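Local atomic coordinates of elongation factor 1-beta (Pyrococcus horikoshii OT-3, PDB entry 7CSL), a protein that probably promotes exchange of GDP for GTP on elongation factor EF-1-alpha, regenerating the form that carries aminoacyl-tRNA in protein synthesis. Residues Leu28-Glu42 against Leu53-Phe67. Numbering follows the deposited sequence.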
ATOM      1  N   LEU C  28       7.250  18.411 -16.500  1.00 42.70           N
ATOM      2  CA  LEU C  28       6.884  17.061 -16.097  1.00 43.84           C
ATOM      3  C   LEU C  28       5.742  16.525 -16.949  1.00 40.36           C
ATOM      4  O   LEU C  28       5.740  15.363 -17.322  1.00 41.36           O
ATOM      5  CB  LEU C  28       6.444  17.076 -14.641  1.00 39.56           C
ATOM      6  CG  LEU C  28       7.577  17.349 -13.680  1.00 39.44           C
ATOM      7  CD1 LEU C  28       6.991  17.683 -12.295  1.00 37.84           C
ATOM      8  CD2 LEU C  28       8.519  16.159 -13.639  1.00 40.54           C
ATOM      9  N   LYS C  29       4.772  17.376 -17.252  1.00 42.43           N
ATOM     10  CA  LYS C  29       3.650  16.935 -18.080  1.00 42.38           C
ATOM     11  C   LYS C  29       4.135  16.413 -19.439  1.00 45.70           C
ATOM     12  O   LYS C  29       3.656  15.387 -19.891  1.00 38.00           O
ATOM     13  CB  LYS C  29       2.614  18.032 -18.233  1.00 45.23           C
ATOM     14  CG  LYS C  29       1.735  18.221 -17.006  1.00 44.68           C
ATOM     15  CD  LYS C  29       0.976  19.541 -17.063  1.00 47.65           C
ATOM     16  CE  LYS C  29      -0.168  19.551 -16.071  1.00 49.00           C
ATOM     17  NZ  LYS C  29      -0.773  20.902 -15.908  1.00 55.06           N
ATOM     18  N   LYS C  30       5.139  17.063 -20.030  1.00 45.77           N
ATOM     19  CA  LYS C  30       5.640  16.692 -21.363  1.00 45.36           C
ATOM     20  C   LYS C  30       6.397  15.351 -21.417  1.00 44.23           C
ATOM     21  O   LYS C  30       6.622  14.853 -22.503  1.00 44.83           O
ATOM     22  CB  LYS C  30       6.541  17.816 -21.938  1.00 49.72           C
ATOM     23  CG  LYS C  30       5.794  19.130 -22.197  1.00 53.86           C
ATOM     24  CD  LYS C  30       6.751  20.301 -22.493  1.00 57.99           C
ATOM     25  CE  LYS C  30       7.463  20.111 -23.825  1.00 64.66           C
ATOM     26  NZ  LYS C  30       7.896  21.388 -24.484  1.00 73.97           N
ATOM     27  N   VAL C  31       6.838  14.808 -20.274  1.00 44.47           N
ATOM     28  CA  VAL C  31       7.592  13.538 -20.250  1.00 40.88           C
ATOM     29  C   VAL C  31       6.767  12.325 -19.800  1.00 44.94           C
ATOM     30  O   VAL C  31       7.295  11.251 -19.791  1.00 42.65           O
ATOM     31  CB  VAL C  31       8.890  13.594 -19.391  1.00 45.46           C
ATOM     32  CG1 VAL C  31       9.798  14.710 -19.873  1.00 45.12           C
ATOM     33  CG2 VAL C  31       8.606  13.724 -17.869  1.00 43.57           C
ATOM     34  N   ILE C  32       5.501  12.494 -19.403  1.00 42.73           N
ATOM     35  CA  ILE C  32       4.595  11.324 -19.248  1.00 38.85           C
ATOM     36  C   ILE C  32       4.431  10.629 -20.620  1.00 39.33           C
ATOM     37  O   ILE C  32       3.994  11.253 -21.578  1.00 38.36           O
ATOM     38  CB  ILE C  32       3.204  11.722 -18.757  1.00 37.15           C
ATOM     39  CG1 ILE C  32       3.287  12.368 -17.351  1.00 35.61           C
ATOM     40  CG2 ILE C  32       2.285  10.503 -18.706  1.00 38.33           C
ATOM     41  CD1 ILE C  32       2.128  13.282 -17.062  1.00 38.68           C
ATOM     42  N   PRO C  33       4.751   9.331 -20.710  1.00 38.88           N
ATOM     43  CA  PRO C  33       4.617   8.650 -22.010  1.00 40.05           C
ATOM     44  C   PRO C  33       3.191   8.586 -22.559  1.00 42.59           C
ATOM     45  O   PRO C  33       2.222   8.552 -21.788  1.00 48.14           O
ATOM     46  CB  PRO C  33       5.153   7.257 -21.729  1.00 40.09           C
ATOM     47  CG  PRO C  33       6.046   7.401 -20.547  1.00 41.40           C
ATOM     48  CD  PRO C  33       5.426   8.487 -19.712  1.00 42.96           C
ATOM     49  N   GLU C  34       3.089   8.522 -23.887  1.00 46.29           N
ATOM     50  CA  GLU C  34       1.838   8.654 -24.614  1.00 49.22           C
ATOM     51  C   GLU C  34       0.723   7.718 -24.140  1.00 41.33           C
ATOM     52  O   GLU C  34      -0.425   8.142 -24.114  1.00 41.24           O
ATOM     53  CB  GLU C  34       2.039   8.472 -26.142  1.00 51.58           C
ATOM     54  CG  GLU C  34       0.797   8.820 -26.982  1.00 50.95           C
ATOM     55  CD  GLU C  34       0.935   8.491 -28.476  1.00 60.43           C
ATOM     56  OE1 GLU C  34       2.061   8.585 -29.015  1.00 62.59           O
ATOM     57  OE2 GLU C  34      -0.094   8.162 -29.128  1.00 59.53           O
ATOM     58  N   LYS C  35       1.038   6.470 -23.810  1.00 37.39           N
ATOM     59  CA  LYS C  35       0.005   5.525 -23.369  1.00 39.58           C
ATOM     60  C   LYS C  35      -0.478   5.782 -21.928  1.00 41.23           C
ATOM     61  O   LYS C  35      -1.446   5.151 -21.535  1.00 44.46           O
ATOM     62  CB  LYS C  35       0.404   4.047 -23.510  1.00 42.57           C
ATOM     63  CG  LYS C  35       1.500   3.527 -22.592  1.00 47.00           C
ATOM     64  CD  LYS C  35       1.761   2.047 -22.909  1.00 48.60           C
ATOM     65  CE  LYS C  35       2.613   1.332 -21.869  1.00 50.79           C
ATOM     66  NZ  LYS C  35       3.867   2.082 -21.607  1.00 58.27           N
ATOM     67  N   TYR C  36       0.157   6.692 -21.178  1.00 38.82           N
ATOM     68  CA  TYR C  36      -0.391   7.133 -19.867  1.00 37.09           C
ATOM     69  C   TYR C  36      -1.189   8.410 -20.074  1.00 38.75           C
ATOM     70  O   TYR C  36      -1.026   9.090 -21.071  1.00 45.21           O
ATOM     71  CB  TYR C  36       0.724   7.323 -18.853  1.00 35.91           C
ATOM     72  CG  TYR C  36       1.567   6.107 -18.657  1.00 37.70           C
ATOM     73  CD1 TYR C  36       1.214   5.126 -17.750  1.00 38.73           C
ATOM     74  CD2 TYR C  36       2.725   5.918 -19.384  1.00 40.63           C
ATOM     75  CE1 TYR C  36       2.002   4.007 -17.587  1.00 43.79           C
ATOM     76  CE2 TYR C  36       3.514   4.801 -19.227  1.00 36.46           C
ATOM     77  CZ  TYR C  36       3.143   3.849 -18.334  1.00 40.93           C
ATOM     78  OH  TYR C  36       3.903   2.742 -18.140  1.00 39.85           O
ATOM     79  N   GLY C  37      -2.078   8.711 -19.151  1.00 37.12           N
ATOM     80  CA  GLY C  37      -2.803   9.944 -19.174  1.00 38.01           C
ATOM     81  C   GLY C  37      -2.613  10.622 -17.874  1.00 34.02           C
ATOM     82  O   GLY C  37      -1.901  10.132 -17.026  1.00 40.29           O
ATOM     83  N   LEU C  38      -3.293  11.741 -17.689  1.00 36.76           N
ATOM     84  CA  LEU C  38      -3.137  12.539 -16.489  1.00 38.94           C
ATOM     85  C   LEU C  38      -4.482  13.081 -16.074  1.00 39.17           C
ATOM     86  O   LEU C  38      -5.107  13.799 -16.835  1.00 33.65           O
ATOM     87  CB  LEU C  38      -2.176  13.703 -16.773  1.00 39.38           C
ATOM     88  CG  LEU C  38      -1.859  14.627 -15.615  1.00 37.72           C
ATOM     89  CD1 LEU C  38      -1.104  13.911 -14.504  1.00 38.90           C
ATOM     90  CD2 LEU C  38      -1.008  15.780 -16.092  1.00 40.56           C
ATOM     91  N   ALA C  39      -4.936  12.731 -14.877  1.00 39.54           N
ATOM     92  CA  ALA C  39      -6.249  13.194 -14.411  1.00 40.14           C
ATOM     93  C   ALA C  39      -6.162  14.598 -13.840  1.00 37.04           C
ATOM     94  O   ALA C  39      -7.029  15.391 -14.103  1.00 38.80           O
ATOM     95  CB  ALA C  39      -6.875  12.218 -13.391  1.00 39.92           C
ATOM     96  N   LYS C  40      -5.094  14.890 -13.094  1.00 38.45           N
ATOM     97  CA  LYS C  40      -4.884  16.180 -12.467  1.00 41.13           C
ATOM     98  C   LYS C  40      -3.539  16.268 -11.750  1.00 37.91           C
ATOM     99  O   LYS C  40      -2.891  15.267 -11.444  1.00 35.08           O
ATOM    100  CB  LYS C  40      -5.972  16.511 -11.435  1.00 43.11           C
ATOM    101  CG  LYS C  40      -6.042  15.558 -10.259  1.00 42.94           C
ATOM    102  CD  LYS C  40      -7.089  16.063  -9.292  1.00 47.44           C
ATOM    103  CE  LYS C  40      -7.070  15.231  -8.030  1.00 50.37           C
ATOM    104  NZ  LYS C  40      -8.204  15.646  -7.179  1.00 60.85           N
ATOM    105  N   VAL C  41      -3.143  17.493 -11.463  1.00 33.50           N
ATOM    106  CA  VAL C  41      -1.957  17.751 -10.669  1.00 37.00           C
ATOM    107  C   VAL C  41      -2.412  18.573  -9.476  1.00 40.77           C
ATOM    108  O   VAL C  41      -3.086  19.572  -9.667  1.00 42.83           O
ATOM    109  CB  VAL C  41      -0.895  18.525 -11.475  1.00 34.82           C
ATOM    110  CG1 VAL C  41       0.421  18.534 -10.716  1.00 35.45           C
ATOM    111  CG2 VAL C  41      -0.686  17.872 -12.830  1.00 35.73           C
ATOM    112  N   GLU C  42      -2.053  18.140  -8.273  1.00 39.19           N
ATOM    113  CA  GLU C  42      -2.314  18.902  -7.084  1.00 42.87           C
ATOM    114  C   GLU C  42      -0.998  19.329  -6.465  1.00 42.98           C
ATOM    115  O   GLU C  42       0.013  18.651  -6.614  1.00 35.88           O
ATOM    116  CB  GLU C  42      -3.110  18.086  -6.094  1.00 45.65           C
ATOM    117  CG  GLU C  42      -4.379  17.558  -6.712  1.00 55.09           C
ATOM    118  CD  GLU C  42      -5.420  17.250  -5.690  1.00 59.48           C
ATOM    119  OE1 GLU C  42      -5.116  16.485  -4.753  1.00 62.55           O
ATOM    120  OE2 GLU C  42      -6.541  17.758  -5.858  1.00 63.81           O
ATOM    121  N   LEU C  53       4.449  18.391  -5.934  1.00 38.02           N
ATOM    122  CA  LEU C  53       3.474  18.249  -7.016  1.00 39.28           C
ATOM    123  C   LEU C  53       3.026  16.777  -6.975  1.00 41.22           C
ATOM    124  O   LEU C  53       3.864  15.871  -7.028  1.00 42.25           O
ATOM    125  CB  LEU C  53       4.102  18.540  -8.353  1.00 41.32           C
ATOM    126  CG  LEU C  53       4.265  19.973  -8.911  1.00 45.82           C
ATOM    127  CD1 LEU C  53       4.581  21.008  -7.879  1.00 48.03           C
ATOM    128  CD2 LEU C  53       5.331  19.953  -9.985  1.00 47.06           C
ATOM    129  N   LYS C  54       1.720  16.560  -6.896  1.00 42.01           N
ATOM    130  CA  LYS C  54       1.118  15.219  -6.929  1.00 40.19           C
ATOM    131  C   LYS C  54       0.348  15.005  -8.230  1.00 36.57           C
ATOM    132  O   LYS C  54      -0.680  15.600  -8.465  1.00 33.21           O
ATOM    133  CB  LYS C  54       0.253  15.016  -5.693  1.00 49.12           C
ATOM    134  CG  LYS C  54       1.101  14.714  -4.460  1.00 51.05           C
ATOM    135  CD  LYS C  54       0.314  14.909  -3.169  1.00 59.18           C
ATOM    136  CE  LYS C  54      -0.829  13.928  -2.979  1.00 60.61           C
ATOM    137  NZ  LYS C  54      -2.155  14.482  -3.378  1.00 67.41           N
ATOM    138  N   PHE C  55       0.941  14.190  -9.097  1.00 33.70           N
ATOM    139  CA  PHE C  55       0.422  13.815 -10.391  1.00 33.60           C
ATOM    140  C   PHE C  55      -0.457  12.564 -10.312  1.00 32.88           C
ATOM    141  O   PHE C  55       0.009  11.503  -9.940  1.00 35.91           O
ATOM    142  CB  PHE C  55       1.590  13.541 -11.347  1.00 32.03           C
ATOM    143  CG  PHE C  55       2.317  14.793 -11.789  1.00 34.06           C
ATOM    144  CD1 PHE C  55       3.175  15.451 -10.932  1.00 35.48           C
ATOM    145  CD2 PHE C  55       2.135  15.311 -13.068  1.00 36.96           C
ATOM    146  CE1 PHE C  55       3.840  16.592 -11.350  1.00 38.22           C
ATOM    147  CE2 PHE C  55       2.791  16.446 -13.491  1.00 34.24           C
ATOM    148  CZ  PHE C  55       3.620  17.097 -12.634  1.00 36.99           C
ATOM    149  N   TYR C  56      -1.714  12.704 -10.696  1.00 34.60           N
ATOM    150  CA  TYR C  56      -2.669  11.594 -10.764  1.00 32.32           C
ATOM    151  C   TYR C  56      -2.538  10.989 -12.159  1.00 36.32           C
ATOM    152  O   TYR C  56      -3.250  11.364 -13.096  1.00 42.56           O
ATOM    153  CB  TYR C  56      -4.060  12.082 -10.426  1.00 38.66           C
ATOM    154  CG  TYR C  56      -4.152  12.470  -8.979  1.00 36.11           C
ATOM    155  CD1 TYR C  56      -3.470  13.599  -8.489  1.00 37.63           C
ATOM    156  CD2 TYR C  56      -4.860  11.698  -8.079  1.00 42.25           C
ATOM    157  CE1 TYR C  56      -3.491  13.933  -7.145  1.00 42.03           C
ATOM    158  CE2 TYR C  56      -4.917  12.044  -6.719  1.00 40.76           C
ATOM    159  CZ  TYR C  56      -4.228  13.168  -6.258  1.00 42.60           C
ATOM    160  OH  TYR C  56      -4.253  13.542  -4.912  1.00 48.60           O
ATOM    161  N   VAL C  57      -1.597  10.064 -12.289  1.00 33.60           N
ATOM    162  CA  VAL C  57      -1.307   9.436 -13.586  1.00 33.68           C
ATOM    163  C   VAL C  57      -2.321   8.318 -13.846  1.00 36.68           C
ATOM    164  O   VAL C  57      -2.508   7.475 -12.991  1.00 36.15           O
ATOM    165  CB  VAL C  57       0.124   8.884 -13.626  1.00 35.42           C
ATOM    166  CG1 VAL C  57       0.514   8.371 -15.018  1.00 34.81           C
ATOM    167  CG2 VAL C  57       1.140   9.979 -13.236  1.00 37.75           C
ATOM    168  N   LEU C  58      -2.898   8.304 -15.060  1.00 35.13           N
ATOM    169  CA  LEU C  58      -3.796   7.276 -15.530  1.00 35.65           C
ATOM    170  C   LEU C  58      -3.034   6.209 -16.295  1.00 33.90           C
ATOM    171  O   LEU C  58      -2.172   6.492 -17.160  1.00 34.84           O
ATOM    172  CB  LEU C  58      -4.888   7.868 -16.436  1.00 34.94           C
ATOM    173  CG  LEU C  58      -5.638   9.031 -15.802  1.00 40.01           C
ATOM    174  CD1 LEU C  58      -6.554   9.716 -16.789  1.00 38.44           C
ATOM    175  CD2 LEU C  58      -6.376   8.518 -14.555  1.00 43.71           C
ATOM    176  N   GLY C  59      -3.358   4.977 -16.002  1.00 33.43           N
ATOM    177  CA  GLY C  59      -2.738   3.840 -16.673  1.00 31.71           C
ATOM    178  C   GLY C  59      -3.675   2.650 -16.771  1.00 36.30           C
ATOM    179  O   GLY C  59      -4.899   2.796 -16.661  1.00 37.18           O
ATOM    180  N   ARG C  60      -3.076   1.466 -16.937  1.00 38.89           N
ATOM    181  CA  ARG C  60      -3.794   0.201 -17.104  1.00 42.47           C
ATOM    182  C   ARG C  60      -3.233  -0.900 -16.207  1.00 37.77           C
ATOM    183  O   ARG C  60      -2.040  -1.026 -16.018  1.00 38.07           O
ATOM    184  CB  ARG C  60      -3.755  -0.283 -18.567  1.00 41.36           C
ATOM    185  CG  ARG C  60      -4.718   0.489 -19.450  1.00 44.95           C
ATOM    186  CD  ARG C  60      -5.069  -0.268 -20.719  1.00 50.33           C
ATOM    187  NE  ARG C  60      -6.003  -1.376 -20.488  1.00 56.10           N
ATOM    188  CZ  ARG C  60      -7.312  -1.256 -20.217  1.00 60.67           C
ATOM    189  NH1 ARG C  60      -7.904  -0.066 -20.100  1.00 61.06           N
ATOM    190  NH2 ARG C  60      -8.041  -2.350 -20.031  1.00 64.36           N
ATOM    191  N   ASP C  61      -4.125  -1.720 -15.679  1.00 44.87           N
ATOM    192  CA  ASP C  61      -3.727  -2.717 -14.725  1.00 42.18           C
ATOM    193  C   ASP C  61      -3.331  -3.968 -15.525  1.00 44.82           C
ATOM    194  O   ASP C  61      -4.077  -4.941 -15.564  1.00 47.95           O
ATOM    195  CB  ASP C  61      -4.883  -2.948 -13.769  1.00 40.87           C
ATOM    196  CG  ASP C  61      -4.572  -3.921 -12.694  1.00 43.58           C
ATOM    197  OD1 ASP C  61      -3.445  -4.488 -12.658  1.00 46.02           O
ATOM    198  OD2 ASP C  61      -5.510  -4.122 -11.880  1.00 41.27           O
ATOM    199  N   GLU C  62      -2.118  -3.910 -16.098  1.00 51.12           N
ATOM    200  CA  GLU C  62      -1.543  -4.896 -17.051  1.00 49.39           C
ATOM    201  C   GLU C  62      -0.039  -4.825 -17.056  1.00 46.56           C
ATOM    202  O   GLU C  62       0.527  -3.760 -16.814  1.00 40.15           O
ATOM    203  CB  GLU C  62      -1.864  -4.531 -18.494  1.00 47.07           C
ATOM    204  CG  GLU C  62      -3.293  -4.432 -18.861  1.00 49.55           C
ATOM    205  CD  GLU C  62      -3.456  -3.960 -20.272  1.00 47.13           C
ATOM    206  OE1 GLU C  62      -2.502  -4.062 -21.082  1.00 51.08           O
ATOM    207  OE2 GLU C  62      -4.546  -3.462 -20.577  1.00 53.57           O
ATOM    208  N   GLU C  63       0.602  -5.930 -17.456  1.00 51.00           N
ATOM    209  CA  GLU C  63       2.049  -5.940 -17.783  1.00 50.89           C
ATOM    210  C   GLU C  63       2.321  -4.888 -18.852  1.00 44.70           C
ATOM    211  O   GLU C  63       1.476  -4.638 -19.709  1.00 41.94           O
ATOM    212  CB  GLU C  63       2.508  -7.323 -18.313  1.00 57.79           C
ATOM    213  CG  GLU C  63       4.021  -7.444 -18.544  1.00 64.35           C
ATOM    214  CD  GLU C  63       4.565  -8.883 -18.513  1.00 73.57           C
ATOM    215  OE1 GLU C  63       3.794  -9.841 -18.302  1.00 73.16           O
ATOM    216  OE2 GLU C  63       5.792  -9.064 -18.700  1.00 80.64           O
ATOM    217  N   GLY C  64       3.496  -4.283 -18.801  1.00 40.62           N
ATOM    218  CA  GLY C  64       3.843  -3.195 -19.701  1.00 44.58           C
ATOM    219  C   GLY C  64       3.555  -1.807 -19.131  1.00 44.63           C
ATOM    220  O   GLY C  64       4.126  -0.834 -19.592  1.00 47.03           O
ATOM    221  N   TYR C  65       2.670  -1.710 -18.143  1.00 43.47           N
ATOM    222  CA  TYR C  65       2.413  -0.431 -17.465  1.00 45.41           C
ATOM    223  C   TYR C  65       3.060  -0.405 -16.081  1.00 44.22           C
ATOM    224  O   TYR C  65       3.030  -1.384 -15.327  1.00 43.72           O
ATOM    225  CB  TYR C  65       0.933  -0.147 -17.347  1.00 43.69           C
ATOM    226  CG  TYR C  65       0.217   0.175 -18.646  1.00 46.82           C
ATOM    227  CD1 TYR C  65       0.001  -0.821 -19.632  1.00 45.29           C
ATOM    228  CD2 TYR C  65      -0.308   1.442 -18.870  1.00 43.61           C
ATOM    229  CE1 TYR C  65      -0.715  -0.541 -20.787  1.00 46.63           C
ATOM    230  CE2 TYR C  65      -1.000   1.735 -20.047  1.00 45.98           C
ATOM    231  CZ  TYR C  65      -1.205   0.743 -21.000  1.00 42.71           C
ATOM    232  OH  TYR C  65      -1.883   1.060 -22.156  1.00 39.69           O
ATOM    233  N   SER C  66       3.662   0.729 -15.795  1.00 39.10           N
ATOM    234  CA  SER C  66       4.411   0.934 -14.593  1.00 40.79           C
ATOM    235  C   SER C  66       4.392   2.421 -14.299  1.00 36.72           C
ATOM    236  O   SER C  66       4.855   3.241 -15.103  1.00 34.72           O
ATOM    237  CB  SER C  66       5.836   0.435 -14.788  1.00 44.46           C
ATOM    238  OG  SER C  66       6.683   0.928 -13.797  1.00 42.97           O
ATOM    239  N   PHE C  67       3.844   2.790 -13.151  1.00 33.30           N
ATOM    240  CA  PHE C  67       3.995   4.170 -12.673  1.00 32.66           C
ATOM    241  C   PHE C  67       5.444   4.421 -12.216  1.00 34.81           C
ATOM    242  O   PHE C  67       5.897   5.545 -12.265  1.00 35.12           O
ATOM    243  CB  PHE C  67       2.962   4.493 -11.574  1.00 32.70           C
ATOM    244  CG  PHE C  67       1.559   4.320 -12.032  1.00 35.07           C
ATOM    245  CD1 PHE C  67       1.045   5.116 -13.065  1.00 34.52           C
ATOM    246  CD2 PHE C  67       0.771   3.310 -11.522  1.00 37.83           C
ATOM    247  CE1 PHE C  67      -0.236   4.931 -13.527  1.00 36.05           C
ATOM    248  CE2 PHE C  67      -0.513   3.131 -11.980  1.00 39.02           C
ATOM    249  CZ  PHE C  67      -1.020   3.945 -12.998  1.00 35.51           C
TER
HETATM  250  O   HOH W   1      -3.649   3.205 -22.158  1.00 49.15           O
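Y56 OH has E42 OE1 at 3.1 Å across the strands and takes a hydrogen bond from its own strand, from K54 NZ at 2.8 Å. The E42 carboxylate stands almost upright to the tyrosine ring; besides a long salt bridge to K54, it has a closer one to K40, whose NZ sits 3.0 Å from E42 OE2. K40 runs alongside Y56: with CG wedged between backbone N and carbonyl (chi1 62°) and the rest extended, its CE lies 3.8 Å above the ring centre, and NZ adds a cation-pi contact over the same face. A phenylalanine at Y56 would probably leave K54 NZ without its hydroxyl acceptor. K40 and Y56 each also pack against an apolar side chain of the other protein chain.

The backbone breaks step here in a beta bulge: A39 N bonds Y56 O at 2.8 Å, while Y56 N bonds the carbonyl of K40, the next residue. The hairpin of strands 37-47 and 50-59 forms one side of the four-stranded antiparallel sheet of this ferredoxin-like fold, and its other face is covered by the helices. There V41 CG1 sits over the F55 ring, L38 CD1 meets its edge, and L28 CD1 touches F55 CZ at 3.4 Å; F74 of helix 67-75 also meets the F55 ring.

At the open end of the hairpin, where Y36 leads into strand 37-47, S66 N donates to Y36 OH (3.1 Å, 163° at the hydrogen). The Y65 edge faces the Y36 ring, planes at 76°, and Y65 itself is sandwiched between R60 CB and K35 CE, while a water links Y65 OH to K35 O.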